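Local coordinates for C2 domain protein (Ramazzottius varieornatus, PDB 7DF2) that binds calcium ions at one end of a C2-type beta sandwich, probably as a calcium-dependent module found in tardigrades, at residues G54-H57 with P61-I64; R131-D134 with N139-K142. All coordinates share one frame; numbering follows the deposited sequence.

Contact 1: residues G54-H57 with P61-I64. With CA (calcium ion), chain C; CA (calcium ion), chain D; CA (calcium ion), chain E.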
loop_
_atom_site.group_PDB
_atom_site.type_symbol
_atom_site.label_atom_id
_atom_site.label_comp_id
_atom_site.label_asym_id
_atom_site.label_seq_id
_atom_site.Cartn_x
_atom_site.Cartn_y
_atom_site.Cartn_z
ATOM N N GLY A 54 -8.044 -16.572 4.836
ATOM C CA GLY A 54 -7.999 -17.126 6.169
ATOM C C GLY A 54 -6.663 -17.673 6.597
ATOM O O GLY A 54 -6.610 -18.396 7.595
ATOM N N LYS A 55 -5.577 -17.335 5.897
ATOM C CA LYS A 55 -4.309 -18.019 6.102
ATOM C C LYS A 55 -3.172 -17.050 6.397
ATOM O O LYS A 55 -3.124 -15.926 5.884
ATOM C CB LYS A 55 -3.950 -18.841 4.871
ATOM C CG LYS A 55 -4.913 -20.001 4.633
ATOM C CD LYS A 55 -4.578 -20.732 3.340
ATOM C CE LYS A 55 -5.602 -21.824 3.053
ATOM N NZ LYS A 55 -5.213 -22.638 1.859
ATOM N N SER A 56 -2.228 -17.539 7.196
ATOM C CA SER A 56 -0.939 -16.913 7.403
ATOM C C SER A 56 -0.059 -17.177 6.180
ATOM O O SER A 56 -0.389 -17.993 5.319
ATOM C CB SER A 56 -0.282 -17.491 8.650
ATOM O OG SER A 56 -1.023 -17.177 9.812
ATOM N N HIS A 57 1.103 -16.518 6.129
ATOM C CA HIS A 57 1.971 -16.666 4.963
ATOM C C HIS A 57 2.478 -18.098 4.792
ATOM O O HIS A 57 2.880 -18.468 3.682
ATOM C CB HIS A 57 3.162 -15.715 5.060
ATOM C CG HIS A 57 4.144 -16.090 6.121
ATOM N ND1 HIS A 57 5.356 -16.685 5.838
ATOM C CD2 HIS A 57 4.093 -15.960 7.469
ATOM C CE1 HIS A 57 6.012 -16.894 6.966
ATOM N NE2 HIS A 57 5.268 -16.462 7.970
ATOM N N PRO A 61 -3.890 -21.824 8.768
ATOM C CA PRO A 61 -4.891 -20.815 9.131
ATOM C C PRO A 61 -4.283 -19.823 10.106
ATOM O O PRO A 61 -3.372 -20.159 10.871
ATOM C CB PRO A 61 -6.014 -21.635 9.779
ATOM C CG PRO A 61 -5.346 -22.876 10.266
ATOM C CD PRO A 61 -4.241 -23.167 9.275
ATOM N N CYS A 62 -4.780 -18.581 10.060
ATOM C CA CYS A 62 -4.313 -17.571 11.010
ATOM C C CYS A 62 -4.395 -18.082 12.437
ATOM O O CYS A 62 -3.401 -18.077 13.169
ATOM C CB CYS A 62 -5.147 -16.297 10.897
ATOM S SG CYS A 62 -4.898 -15.388 9.393
ATOM N N ASP A 63 -5.581 -18.541 12.833
ATOM C CA ASP A 63 -5.837 -19.114 14.148
ATOM C C ASP A 63 -6.518 -20.458 13.957
ATOM O O ASP A 63 -7.143 -20.705 12.926
ATOM C CB ASP A 63 -6.737 -18.198 14.991
ATOM C CG ASP A 63 -6.085 -16.861 15.299
ATOM O OD1 ASP A 63 -4.839 -16.818 15.411
ATOM O OD2 ASP A 63 -6.818 -15.853 15.432
ATOM N N ILE A 64 -6.429 -21.323 14.968
ATOM C CA ILE A 64 -6.964 -22.670 14.784
ATOM C C ILE A 64 -8.485 -22.702 14.928
ATOM O O ILE A 64 -9.176 -23.357 14.137
ATOM C CB ILE A 64 -6.291 -23.649 15.751
ATOM C CG1 ILE A 64 -4.805 -23.766 15.390
ATOM C CG2 ILE A 64 -6.991 -25.006 15.644
ATOM C CD1 ILE A 64 -4.025 -24.641 16.314
HETATM CA CA CA C . -2.523 -16.637 14.760
HETATM CA CA CA D . -4.994 -14.204 15.906
HETATM CA CA CA E . -8.922 -14.805 15.791
HETATM O O HOH W 1 -1.885 -18.679 15.842
HETATM O O HOH W 2 -5.544 -14.730 18.198
HETATM O O HOH W 3 -9.093 -14.222 18.165
#

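Contact 2: residues R131-D134 with N139-K142. With CA (calcium ion), chain C; CA (calcium ion), chain D.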
loop_
_atom_site.group_PDB
_atom_site.type_symbol
_atom_site.label_atom_id
_atom_site.label_comp_id
_atom_site.label_asym_id
_atom_site.label_seq_id
_atom_site.Cartn_x
_atom_site.Cartn_y
_atom_site.Cartn_z
ATOM N N ARG A 131 1.127 -4.109 4.478
ATOM C CA ARG A 131 1.480 -5.253 5.310
ATOM C C ARG A 131 0.273 -5.657 6.143
ATOM O O ARG A 131 -0.380 -4.810 6.767
ATOM C CB ARG A 131 2.678 -4.946 6.213
ATOM C CG ARG A 131 2.980 -6.070 7.236
ATOM C CD ARG A 131 4.278 -5.744 7.985
ATOM N NE ARG A 131 4.597 -6.715 9.023
ATOM C CZ ARG A 131 5.280 -7.837 8.812
ATOM N NH1 ARG A 131 5.714 -8.133 7.598
ATOM N NH2 ARG A 131 5.533 -8.661 9.819
ATOM N N ALA A 132 -0.025 -6.950 6.151
ATOM C CA ALA A 132 -1.118 -7.488 6.943
ATOM C C ALA A 132 -0.570 -8.533 7.899
ATOM O O ALA A 132 0.178 -9.422 7.486
ATOM C CB ALA A 132 -2.202 -8.105 6.048
ATOM N N ILE A 133 -0.939 -8.428 9.174
ATOM C CA ILE A 133 -0.593 -9.450 10.159
ATOM C C ILE A 133 -1.866 -9.835 10.892
ATOM O O ILE A 133 -2.833 -9.073 10.962
ATOM C CB ILE A 133 0.494 -9.007 11.175
ATOM C CG1 ILE A 133 0.005 -7.832 12.018
ATOM C CG2 ILE A 133 1.766 -8.596 10.462
ATOM C CD1 ILE A 133 -0.443 -8.207 13.414
ATOM N N ASP A 134 -1.860 -11.052 11.418
ATOM C CA ASP A 134 -2.892 -11.517 12.334
ATOM C C ASP A 134 -2.389 -11.270 13.750
ATOM O O ASP A 134 -1.299 -11.726 14.111
ATOM C CB ASP A 134 -3.172 -13.006 12.105
ATOM C CG ASP A 134 -3.867 -13.658 13.288
ATOM O OD1 ASP A 134 -4.928 -13.159 13.683
ATOM O OD2 ASP A 134 -3.354 -14.662 13.831
ATOM N N ASN A 139 1.832 -10.795 20.074
ATOM C CA ASN A 139 2.680 -11.309 19.010
ATOM C C ASN A 139 1.982 -11.183 17.665
ATOM O O ASN A 139 0.753 -11.249 17.574
ATOM C CB ASN A 139 3.053 -12.761 19.293
ATOM C CG ASN A 139 3.821 -12.906 20.596
ATOM O OD1 ASN A 139 3.402 -13.625 21.495
ATOM N ND2 ASN A 139 4.935 -12.181 20.711
ATOM N N ASP A 140 2.784 -10.957 16.632
ATOM C CA ASP A 140 2.313 -10.813 15.264
ATOM C C ASP A 140 2.433 -12.148 14.550
ATOM O O ASP A 140 3.391 -12.890 14.762
ATOM C CB ASP A 140 3.135 -9.772 14.500
ATOM C CG ASP A 140 2.885 -8.360 14.972
ATOM O OD1 ASP A 140 1.981 -8.153 15.806
ATOM O OD2 ASP A 140 3.599 -7.454 14.494
ATOM N N ASP A 141 1.474 -12.429 13.679
ATOM C CA ASP A 141 1.417 -13.654 12.882
ATOM C C ASP A 141 1.277 -13.165 11.442
ATOM O O ASP A 141 0.194 -12.730 11.048
ATOM C CB ASP A 141 0.225 -14.503 13.343
ATOM C CG ASP A 141 0.066 -15.811 12.598
ATOM O OD1 ASP A 141 0.608 -15.987 11.485
ATOM O OD2 ASP A 141 -0.661 -16.673 13.138
ATOM N N LYS A 142 2.366 -13.197 10.669
ATOM C CA LYS A 142 2.367 -12.510 9.378
ATOM C C LYS A 142 1.387 -13.142 8.393
ATOM O O LYS A 142 1.374 -14.368 8.193
ATOM C CB LYS A 142 3.778 -12.495 8.784
ATOM C CG LYS A 142 3.865 -11.883 7.382
ATOM C CD LYS A 142 5.241 -12.155 6.757
ATOM C CE LYS A 142 5.399 -11.427 5.436
ATOM N NZ LYS A 142 6.760 -11.667 4.868
HETATM CA CA CA C . -2.523 -16.637 14.760
HETATM CA CA CA D . -4.994 -14.204 15.906
HETATM O O HOH W 4 8.076 -9.968 6.998
HETATM O O HOH W 5 4.157 -5.863 11.595
HETATM O O HOH W 1 -1.885 -18.679 15.842
HETATM O O HOH W 2 -5.544 -14.730 18.198
#

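Contact 1: residues G54-H57 with P61-I64
Ser-56 and Cys-62 meet with first torsions of the same kind: OG and SG each lie beside their own backbone N, anti to the carbonyl carbon (chi1 -65° and -70°). This sets Ser-56 OG 3.5 Å from Cys-62 CA, and Cys-62 SG alongside the other backbone, 3.8 Å from Lys-55 C. Ser-56 OG is hydrogen-bonded to Asp-141, while the sulfur forms a disulfide with Cys-68, cross-linking the loop. One backbone hydrogen bond joins the segments, Cys-62 N to Gly-54 O at 3.1 Å, and Pro-61 CA adds a CA-H...O contact to the same carbonyl oxygen. Gly-54 has a positive phi (72°), which a residue without a side chain adopts with little strain. The whole belongs to a calcium-binding loop of the C2 fold, between strands 41-51 and 70-77. Here Cys-62 O binds one calcium ion at 2.3 Å, needing only its backbone, and Asp-63 OD1 binds the same ion at 2.4 Å. Asp-63 spans all three ions: OD1 and OD2 both grip the second calcium, and OD2 reaches the third at 2.4 Å. A carboxylate suits this place because each oxygen can bridge two cations, whose charge probably keeps it ionised.

Contact 2: residues R131-D134 with N139-K142
Ile-133 packs against Asp-140, Asp-141 and Lys-142 of the partner strand. Its CB lies 3.7 Å from Asp-141 O. From there CG2 approaches Lys-142 CA at 4.1 Å, while CG1, held between the backbone N and the carbonyl carbon (chi1 63°), turns to the carboxylate of Asp-140. At the tip, CD1 comes within 3.4 Å of Asp-140 OD1, the two side chains crossing at a slant. The branched, beta-favouring isoleucine can thus face two neighbours at once; an alanine here, without CG1, CG2 and CD1, would probably leave a gap beside the Asp-140 carboxylate and the Lys-142 backbone. Beside it, Asp-134 and Asp-141 form an antiparallel hydrogen-bonded pair, with Asp-134 N to Asp-141 O at 2.7 Å the straighter of its two bonds. Their side chains share a face of the sheet, where Asp-134 OD2 and Asp-141 OD2 both bind one calcium ion; Asp-134 also chelates a second ion through both oxygens, and Asp-141 OD1 is hydrogen-bonded to Ser-56 OG. Arg-131 and Lys-142 cross at about a right angle, and a water accepts from Arg-131 NH1 and Lys-142 NZ. Asn-145 is the chief polar partner of the arginine, whereas Asp-176 and Glu-175 balance the lysine by salt bridges. The segments form the end of the hairpin of strands 121-136 and 139-150, with strand 70-77 pairing antiparallel along the other edge of strand 121-136.

How the contacts relate
Contact 1 and contact 2, their centres about 10 Å apart, bring the loop after strand 41-51 up to the end of the hairpin around two shared calcium ions; contact 1 reaches the third through Asp-63 OD2. They are joined directly: Ser-56 OG probably hydrogen-bonds to Asp-141 OD1 at 2.6 Å, and His-57 N to Lys-142 O at 3.0 Å. The first bond makes Ser-56 a second-shell residue that probably helps to hold a carboxylate whose other oxygen, OD2, is a ligand. Cys-62 O stands 3.1 Å from Asp-141 OD2 because both are ligands of the first shared ion. Asp-136 completes that ion's set of protein ligands, whereas the second also draws on Asp-69, Lys-135 and Asp-136.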